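Local coordinates for choline binding protein PCPA (Streptococcus pneumoniae, PDB 4CP6), which is a choline-binding protein and vaccine antigen of the pneumococcus, probably displayed on the cell surface through cell-wall choline, with a leucine-rich-repeat domain, at residues 214-219 and 224-229; 230-233 and 238-241; 167-172 and 193-198. One frame throughout, in Å; residues are numbered along the deposited sequence.

Interaction 1: 214-219 and 224-229; sequences HVDVEE and FASVDG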
loop_
_atom_site.group_PDB
_atom_site.type_symbol
_atom_site.label_atom_id
_atom_site.label_comp_id
_atom_site.label_asym_id
_atom_site.label_seq_id
_atom_site.Cartn_x
_atom_site.Cartn_y
_atom_site.Cartn_z
ATOM N N HIS A 214 6.780 0.674 13.554
ATOM C CA HIS A 214 6.478 -0.696 13.941
ATOM C C HIS A 214 5.004 -0.979 13.739
ATOM O O HIS A 214 4.142 -0.108 13.906
ATOM C CB HIS A 214 6.962 -1.055 15.392
ATOM C CG HIS A 214 6.385 -0.217 16.489
ATOM N ND1 HIS A 214 6.968 0.986 16.867
ATOM C CD2 HIS A 214 5.337 -0.468 17.313
ATOM C CE1 HIS A 214 6.230 1.452 17.869
ATOM N NE2 HIS A 214 5.242 0.612 18.178
ATOM N N VAL A 215 4.731 -2.195 13.289
ATOM C CA VAL A 215 3.368 -2.715 13.144
ATOM C C VAL A 215 3.303 -3.866 14.149
ATOM O O VAL A 215 4.059 -4.829 14.028
ATOM C CB VAL A 215 3.034 -3.178 11.701
ATOM C CG1 VAL A 215 1.629 -3.794 11.662
ATOM C CG2 VAL A 215 3.155 -2.013 10.702
ATOM N N ASP A 216 2.450 -3.731 15.155
ATOM C CA ASP A 216 2.272 -4.750 16.203
ATOM C C ASP A 216 1.064 -5.627 15.894
ATOM O O ASP A 216 0.187 -5.229 15.120
ATOM C CB ASP A 216 2.077 -4.072 17.580
ATOM C CG ASP A 216 3.236 -3.233 18.086
ATOM O OD1 ASP A 216 4.264 -3.177 17.401
ATOM O OD2 ASP A 216 3.103 -2.632 19.176
ATOM N N VAL A 217 1.033 -6.827 16.480
ATOM C CA VAL A 217 -0.062 -7.767 16.289
ATOM C C VAL A 217 -0.490 -8.227 17.674
ATOM O O VAL A 217 0.361 -8.706 18.456
ATOM C CB VAL A 217 0.361 -8.965 15.422
ATOM C CG1 VAL A 217 -0.742 -10.015 15.380
ATOM C CG2 VAL A 217 0.714 -8.531 14.009
ATOM N N GLU A 218 -1.761 -8.040 18.005
ATOM C CA GLU A 218 -2.278 -8.412 19.319
ATOM C C GLU A 218 -2.018 -9.892 19.579
ATOM O O GLU A 218 -2.127 -10.726 18.678
ATOM C CB GLU A 218 -3.770 -8.139 19.395
ATOM C CG GLU A 218 -4.351 -8.273 20.792
ATOM C CD GLU A 218 -5.805 -7.871 20.952
ATOM O OE1 GLU A 218 -6.469 -7.666 19.927
ATOM O OE2 GLU A 218 -6.282 -7.724 22.100
ATOM N N GLU A 219 -1.664 -10.219 20.839
ATOM C CA GLU A 219 -1.436 -11.609 21.237
ATOM C C GLU A 219 -2.650 -12.478 20.883
ATOM O O GLU A 219 -3.790 -12.080 21.144
ATOM C CB GLU A 219 -1.173 -11.641 22.766
ATOM C CG GLU A 219 -1.074 -13.014 23.426
ATOM C CD GLU A 219 0.052 -13.913 22.964
ATOM O OE1 GLU A 219 1.108 -13.378 22.561
ATOM O OE2 GLU A 219 -0.118 -15.153 23.017
ATOM N N PHE A 224 -1.409 -13.728 11.617
ATOM C CA PHE A 224 -0.265 -12.812 11.475
ATOM C C PHE A 224 0.596 -12.793 12.696
ATOM O O PHE A 224 0.140 -13.166 13.786
ATOM C CB PHE A 224 -0.777 -11.364 11.223
ATOM C CG PHE A 224 -1.669 -11.304 10.015
ATOM C CD1 PHE A 224 -1.136 -11.393 8.729
ATOM C CD2 PHE A 224 -3.047 -11.251 10.155
ATOM C CE1 PHE A 224 -1.974 -11.432 7.606
ATOM C CE2 PHE A 224 -3.880 -11.288 9.038
ATOM C CZ PHE A 224 -3.344 -11.373 7.770
ATOM N N ALA A 225 1.858 -12.394 12.506
ATOM C CA ALA A 225 2.823 -12.209 13.579
ATOM C C ALA A 225 3.627 -10.954 13.367
ATOM O O ALA A 225 3.799 -10.497 12.224
ATOM C CB ALA A 225 3.739 -13.413 13.711
ATOM N N SER A 226 4.095 -10.375 14.466
ATOM C CA SER A 226 4.945 -9.184 14.458
ATOM C C SER A 226 6.250 -9.579 15.135
ATOM O O SER A 226 6.222 -10.044 16.275
ATOM C CB SER A 226 4.291 -8.034 15.215
ATOM O OG SER A 226 5.208 -6.946 15.267
ATOM N N VAL A 227 7.379 -9.424 14.429
ATOM C CA VAL A 227 8.696 -9.726 14.998
ATOM C C VAL A 227 9.548 -8.477 14.899
ATOM O O VAL A 227 9.887 -8.046 13.788
ATOM C CB VAL A 227 9.408 -10.925 14.341
ATOM C CG1 VAL A 227 10.739 -11.226 15.059
ATOM C CG2 VAL A 227 8.498 -12.168 14.292
ATOM N N ASP A 228 9.842 -7.838 16.039
ATOM C CA ASP A 228 10.647 -6.611 16.048
ATOM C C ASP A 228 10.025 -5.533 15.146
ATOM O O ASP A 228 10.720 -4.718 14.520
ATOM C CB ASP A 228 12.130 -6.911 15.729
ATOM C CG ASP A 228 12.784 -7.804 16.775
ATOM O OD1 ASP A 228 12.557 -7.568 17.984
ATOM O OD2 ASP A 228 13.486 -8.758 16.385
ATOM N N GLY A 229 8.698 -5.526 15.140
ATOM C CA GLY A 229 7.900 -4.535 14.432
ATOM C C GLY A 229 7.663 -4.835 12.964
ATOM O O GLY A 229 6.963 -4.059 12.311
#
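Ser226 OG donates to Val215 O at 2.7 Å, the shorter of the two hydrogen bonds between 214-219 and 224-229. The hydroxyl lies in the carbonyl plane, with a C=O...OG angle of 146°. The torsion explains the reach. OG is turned anti to the Ser226 backbone N (chi1 175°), which sends it across to the other strand. A side-chain hydroxyl, not a backbone N-H, thus reaches Val215 O. The strands are splayed, with axes 5.7 Å apart at the nearest point.

The second bond is all backbone. Val215 N gives its hydrogen to Gly229 O at 3.1 Å, nearly straight at 174°. Val215 is therefore held through both its N-H and its C=O. Gly229 also packs closely against His214, with Gly229 CA 3.7 Å from His214 CB. The imidazole of His214 leads away, and its edge meets the Asp216 carboxylate within the same strand.

At the other end the contact is van der Waals packing by Val217. This residue points toward 224-229 and lays its two methyls against it. Val217 CG1 comes to 3.6 Å from Phe224 O, while Val217 CG2 lies 3.8 Å from Ser226 CB. The Phe224 CB sits near the same CG2, but its ring turns off toward Val198 and Ile240. Val215 packs on Phe206 and Tyr241.

Strand 214-217 pairs in parallel with 191-194, whereas 224-227 is the outer strand of the next sheet. The arrangement is a junction between two sheets of a leucine-rich-repeat solenoid, bridged by one serine hydroxyl and one backbone bond.

Interaction 2: 230-233 and 238-241; sequences VLFS and QLIY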
loop_
_atom_site.group_PDB
_atom_site.type_symbol
_atom_site.label_atom_id
_atom_site.label_comp_id
_atom_site.label_asym_id
_atom_site.label_seq_id
_atom_site.Cartn_x
_atom_site.Cartn_y
_atom_site.Cartn_z
ATOM N N VAL A 230 8.175 -5.967 12.475
ATOM C CA VAL A 230 8.019 -6.431 11.080
ATOM C C VAL A 230 6.823 -7.351 10.997
ATOM O O VAL A 230 6.717 -8.285 11.797
ATOM C CB VAL A 230 9.301 -7.135 10.569
ATOM C CG1 VAL A 230 9.166 -7.523 9.099
ATOM C CG2 VAL A 230 10.513 -6.219 10.744
ATOM N N LEU A 231 5.919 -7.093 10.043
ATOM C CA LEU A 231 4.702 -7.878 9.886
ATOM C C LEU A 231 4.905 -9.073 8.967
ATOM O O LEU A 231 5.347 -8.911 7.827
ATOM C CB LEU A 231 3.586 -6.970 9.361
ATOM C CG LEU A 231 2.235 -7.611 9.092
ATOM C CD1 LEU A 231 1.545 -8.056 10.387
ATOM C CD2 LEU A 231 1.333 -6.605 8.379
ATOM N N PHE A 232 4.547 -10.275 9.451
ATOM C CA PHE A 232 4.612 -11.526 8.737
ATOM C C PHE A 232 3.271 -12.237 8.816
ATOM O O PHE A 232 2.456 -11.964 9.710
ATOM C CB PHE A 232 5.608 -12.467 9.445
ATOM C CG PHE A 232 7.073 -12.130 9.311
ATOM C CD1 PHE A 232 7.669 -11.214 10.166
ATOM C CD2 PHE A 232 7.838 -12.699 8.306
ATOM C CE1 PHE A 232 9.030 -10.923 10.060
ATOM C CE2 PHE A 232 9.199 -12.405 8.199
ATOM C CZ PHE A 232 9.776 -11.498 9.065
ATOM N N SER A 233 3.102 -13.237 7.973
ATOM C CA SER A 233 2.045 -14.227 8.189
ATOM C C SER A 233 2.454 -15.007 9.466
ATOM O O SER A 233 3.640 -15.071 9.810
ATOM C CB SER A 233 1.947 -15.200 7.025
ATOM O OG SER A 233 3.189 -15.847 6.753
ATOM N N GLN A 238 5.498 -15.474 4.737
ATOM C CA GLN A 238 5.317 -14.221 3.995
ATOM C C GLN A 238 5.799 -13.087 4.840
ATOM O O GLN A 238 5.265 -12.884 5.941
ATOM C CB GLN A 238 3.827 -14.003 3.608
ATOM C CG GLN A 238 3.194 -15.186 2.853
ATOM C CD GLN A 238 1.719 -15.052 2.613
ATOM O OE1 GLN A 238 0.898 -15.723 3.250
ATOM N NE2 GLN A 238 1.361 -14.250 1.624
ATOM N N LEU A 239 6.788 -12.317 4.356
ATOM C CA LEU A 239 7.179 -11.085 5.010
ATOM C C LEU A 239 6.284 -10.048 4.326
ATOM O O LEU A 239 6.443 -9.759 3.129
ATOM C CB LEU A 239 8.686 -10.792 4.858
ATOM C CG LEU A 239 9.205 -9.662 5.725
ATOM C CD1 LEU A 239 10.749 -9.749 5.842
ATOM C CD2 LEU A 239 8.757 -8.258 5.205
ATOM N N ILE A 240 5.291 -9.546 5.082
ATOM C CA ILE A 240 4.288 -8.668 4.508
ATOM C C ILE A 240 4.763 -7.218 4.484
ATOM O O ILE A 240 4.617 -6.547 3.458
ATOM C CB ILE A 240 2.949 -8.822 5.265
ATOM C CG1 ILE A 240 2.449 -10.281 5.162
ATOM C CG2 ILE A 240 1.864 -7.845 4.719
ATOM C CD1 ILE A 240 1.264 -10.608 6.079
ATOM N N TYR A 241 5.265 -6.709 5.621
ATOM C CA TYR A 241 5.665 -5.309 5.647
ATOM C C TYR A 241 6.763 -5.048 6.629
ATOM O O TYR A 241 6.622 -5.372 7.819
ATOM C CB TYR A 241 4.460 -4.387 5.917
ATOM C CG TYR A 241 4.844 -2.924 5.798
ATOM C CD1 TYR A 241 5.345 -2.406 4.600
ATOM C CD2 TYR A 241 4.765 -2.067 6.896
ATOM C CE1 TYR A 241 5.740 -1.075 4.499
ATOM C CE2 TYR A 241 5.107 -0.724 6.790
ATOM C CZ TYR A 241 5.615 -0.235 5.599
ATOM O OH TYR A 241 6.027 1.081 5.514
#
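Phe232 and Leu239 lean on each other obliquely on one face of this antiparallel pair. Phe232 CE2 lies 3.7 Å from Leu239 CG, and CZ of the same ring meets the CD1 methyl. The Phe232 ring is carried anti to its carbonyl carbon (chi1 -72°), which swings it over the neighbouring strand. Leu239 sends its other methyl, CD2, to Val230 CG1. Tyr251 touches all three side chains, and Lys236 makes a cation-pi contact with Phe232.

Leu231 and Tyr241 point to the other face. The Tyr241 ring turns away from Leu231 and stacks with Phe206. The end of the Leu231 side chain meets Ile240, methyl against methyl, with Leu231 CD2 to Ile240 CG2 at 3.9 Å. The CD1 end of Ile240 reaches across to the backbone of the partner strand, near Ser233 N and Phe232 C.

This is a beta hairpin with a classic bulge, since Ile240 and Tyr241 both stand opposite Leu231. The extra residue lets Leu231 O accept two bonds, from Ile240 N at 2.8 Å and from Tyr241 N at 3.1 Å. The Ile240 bond is the more bent, 140° at the hydrogen. Leu231 N returns a bond to Tyr241 O.

Toward the turn, Ser233 N donates to Gln238 O at 3.0 Å, in the carbonyl plane. Gln238 N then donates to Ser233 OG at 3.1 Å. That hydroxyl stands between its own N and carbonyl carbon (chi1 55°) and is also bonded to Asp235 OD1.

Interaction 3: 167-172 and 193-198; sequences LTFSSS and TLPKSV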
loop_
_atom_site.group_PDB
_atom_site.type_symbol
_atom_site.label_atom_id
_atom_site.label_comp_id
_atom_site.label_asym_id
_atom_site.label_seq_id
_atom_site.Cartn_x
_atom_site.Cartn_y
_atom_site.Cartn_z
ATOM N N LEU A 167 -4.344 5.772 15.075
ATOM C CA LEU A 167 -5.440 4.962 14.573
ATOM C C LEU A 167 -5.445 3.749 15.451
ATOM O O LEU A 167 -4.480 2.978 15.425
ATOM C CB LEU A 167 -5.282 4.577 13.089
ATOM C CG LEU A 167 -6.616 3.972 12.493
ATOM C CD1 LEU A 167 -6.926 4.489 11.111
ATOM C CD2 LEU A 167 -6.600 2.465 12.485
ATOM N N THR A 168 -6.487 3.602 16.267
ATOM C CA THR A 168 -6.578 2.489 17.207
ATOM C C THR A 168 -7.926 1.801 17.077
ATOM O O THR A 168 -8.834 2.298 16.404
ATOM C CB THR A 168 -6.404 2.978 18.642
ATOM O OG1 THR A 168 -7.418 3.945 18.925
ATOM C CG2 THR A 168 -5.028 3.583 18.911
ATOM N N PHE A 169 -8.045 0.636 17.713
ATOM C CA PHE A 169 -9.236 -0.197 17.674
ATOM C C PHE A 169 -9.650 -0.465 19.085
ATOM O O PHE A 169 -8.821 -0.881 19.905
ATOM C CB PHE A 169 -8.936 -1.525 16.935
ATOM C CG PHE A 169 -8.318 -1.327 15.570
ATOM C CD1 PHE A 169 -9.115 -1.076 14.453
ATOM C CD2 PHE A 169 -6.943 -1.328 15.412
ATOM C CE1 PHE A 169 -8.528 -0.857 13.198
ATOM C CE2 PHE A 169 -6.361 -1.108 14.160
ATOM C CZ PHE A 169 -7.161 -0.888 13.065
ATOM N N SER A 170 -10.915 -0.177 19.396
ATOM C CA SER A 170 -11.480 -0.404 20.723
ATOM C C SER A 170 -11.294 -1.866 21.154
ATOM O O SER A 170 -11.116 -2.769 20.308
ATOM C CB SER A 170 -12.953 -0.040 20.717
ATOM O OG SER A 170 -13.077 1.359 20.500
ATOM N N SER A 171 -11.354 -2.099 22.503
ATOM C CA SER A 171 -11.200 -3.451 23.044
ATOM C C SER A 171 -12.294 -4.365 22.510
ATOM O O SER A 171 -13.376 -3.898 22.159
ATOM C CB SER A 171 -11.224 -3.433 24.569
ATOM O OG SER A 171 -12.431 -2.862 25.044
ATOM N N SER A 172 -12.009 -5.655 22.416
ATOM C CA SER A 172 -12.918 -6.666 21.908
ATOM C C SER A 172 -13.284 -6.392 20.441
ATOM O O SER A 172 -14.394 -6.704 20.012
ATOM C CB SER A 172 -14.192 -6.761 22.751
ATOM O OG SER A 172 -13.877 -7.084 24.099
ATOM N N THR A 193 -1.522 -1.306 15.737
ATOM C CA THR A 193 -1.654 -2.642 16.320
ATOM C C THR A 193 -2.838 -3.336 15.693
ATOM O O THR A 193 -3.990 -2.883 15.861
ATOM C CB THR A 193 -1.857 -2.584 17.818
ATOM O OG1 THR A 193 -0.728 -1.936 18.400
ATOM C CG2 THR A 193 -1.988 -3.995 18.430
ATOM N N LEU A 194 -2.573 -4.469 15.021
ATOM C CA LEU A 194 -3.653 -5.247 14.429
ATOM C C LEU A 194 -4.363 -6.067 15.515
ATOM O O LEU A 194 -3.718 -6.856 16.210
ATOM C CB LEU A 194 -3.143 -6.194 13.315
ATOM C CG LEU A 194 -2.465 -5.525 12.115
ATOM C CD1 LEU A 194 -1.964 -6.578 11.132
ATOM C CD2 LEU A 194 -3.432 -4.575 11.401
ATOM N N PRO A 195 -5.690 -5.972 15.603
ATOM C CA PRO A 195 -6.399 -6.770 16.616
ATOM C C PRO A 195 -6.241 -8.278 16.396
ATOM O O PRO A 195 -5.964 -8.749 15.277
ATOM C CB PRO A 195 -7.861 -6.343 16.465
ATOM C CG PRO A 195 -7.779 -4.935 15.929
ATOM C CD PRO A 195 -6.584 -4.986 14.962
ATOM N N LYS A 196 -6.474 -9.043 17.471
ATOM C CA LYS A 196 -6.408 -10.498 17.450
ATOM C C LYS A 196 -7.389 -11.098 16.422
ATOM O O LYS A 196 -7.125 -12.169 15.871
ATOM C CB LYS A 196 -6.736 -11.013 18.873
ATOM C CG LYS A 196 -6.859 -12.517 19.044
ATOM C CD LYS A 196 -7.307 -12.896 20.476
ATOM C CE LYS A 196 -7.490 -14.392 20.603
ATOM N NZ LYS A 196 -8.636 -14.895 19.798
ATOM N N SER A 197 -8.502 -10.405 16.146
ATOM C CA SER A 197 -9.522 -10.916 15.238
ATOM C C SER A 197 -9.169 -10.832 13.718
ATOM O O SER A 197 -9.882 -11.418 12.898
ATOM C CB SER A 197 -10.809 -10.117 15.455
ATOM O OG SER A 197 -10.522 -8.726 15.460
ATOM N N VAL A 198 -8.124 -10.048 13.354
ATOM C CA VAL A 198 -7.809 -9.813 11.941
ATOM C C VAL A 198 -7.327 -11.093 11.294
ATOM O O VAL A 198 -6.326 -11.676 11.744
ATOM C CB VAL A 198 -6.797 -8.667 11.754
ATOM C CG1 VAL A 198 -6.477 -8.483 10.262
ATOM C CG2 VAL A 198 -7.337 -7.356 12.345
HETATM O O HOH W 1 -3.424 0.762 16.746
#
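This is an aromatic-proline contact joining strand 166-169 to the end of strand 191-194 in the leucine-rich-repeat solenoid. Phe169 ends strand 166-169, the last of one parallel sheet. Pro195 follows directly on strand 191-194, which pairs with 214-217 in a separate sheet. The two segments have no direct hydrogen bond, so side-chain packing and a water join them.

Pro195 lies over one face of the Phe169 ring. Its CD sits 4.1 Å from the ring centroid and 27° off the ring normal, a CH-pi contact. Pro195 CG touches nearer the root of the ring, 3.7 Å from Phe169 CG. The two side chains cross at about a right angle. The Phe169 ring is turned beside its own backbone N, anti to the carbonyl carbon (chi1 -53°), and this presents its face to the proline. The ring also has an edge contact: Thr193 O approaches near the ring plane, 3.4 Å from Phe169 CD2. A carbonyl oxygen there would probably meet the positive rim of the aromatic ring.

Leu146, Leu175 and Leu192 also touch Phe169. Ser173 and Glu218 touch Pro195. Beyond the proline the chain makes a type I turn from Pro195 to Val198, closed by Val198 N to Pro195 O. Asn221 ND2 donates to both Pro195 O and Val198 O, so this turn is tied to the loop that follows strand 214-217.

Near the start of the two segments the strands stand apart, and a single water spans them. It donates to Leu167 O at 2.8 Å and accepts from Thr193 N at 3.0 Å.

How the interactions relate
The three contacts follow one another along the solenoid. Interaction 3 is linked to interaction 1 by parallel pairing of 191-194 with 214-217, including a backbone hydrogen bond from Leu194 N to Asp216 O at 2.9 Å. Glu218 OE1 adds a probable hydrogen bond to Lys196 N at 2.8 Å; the centres of interactions 1 and 3 are about 12 Å apart. Interactions 1 and 2 are closer, about 9 Å between centres. Strand 224-227 continues into the hairpin, with a backbone hydrogen bond between Ala225 O and Phe232 N at 2.9 Å. Leu231 is shared packing ground: its CD1 touches Val217 CG2 and Leu194 CD1, which connects interaction 2 with interaction 3, centres about 17 Å apart.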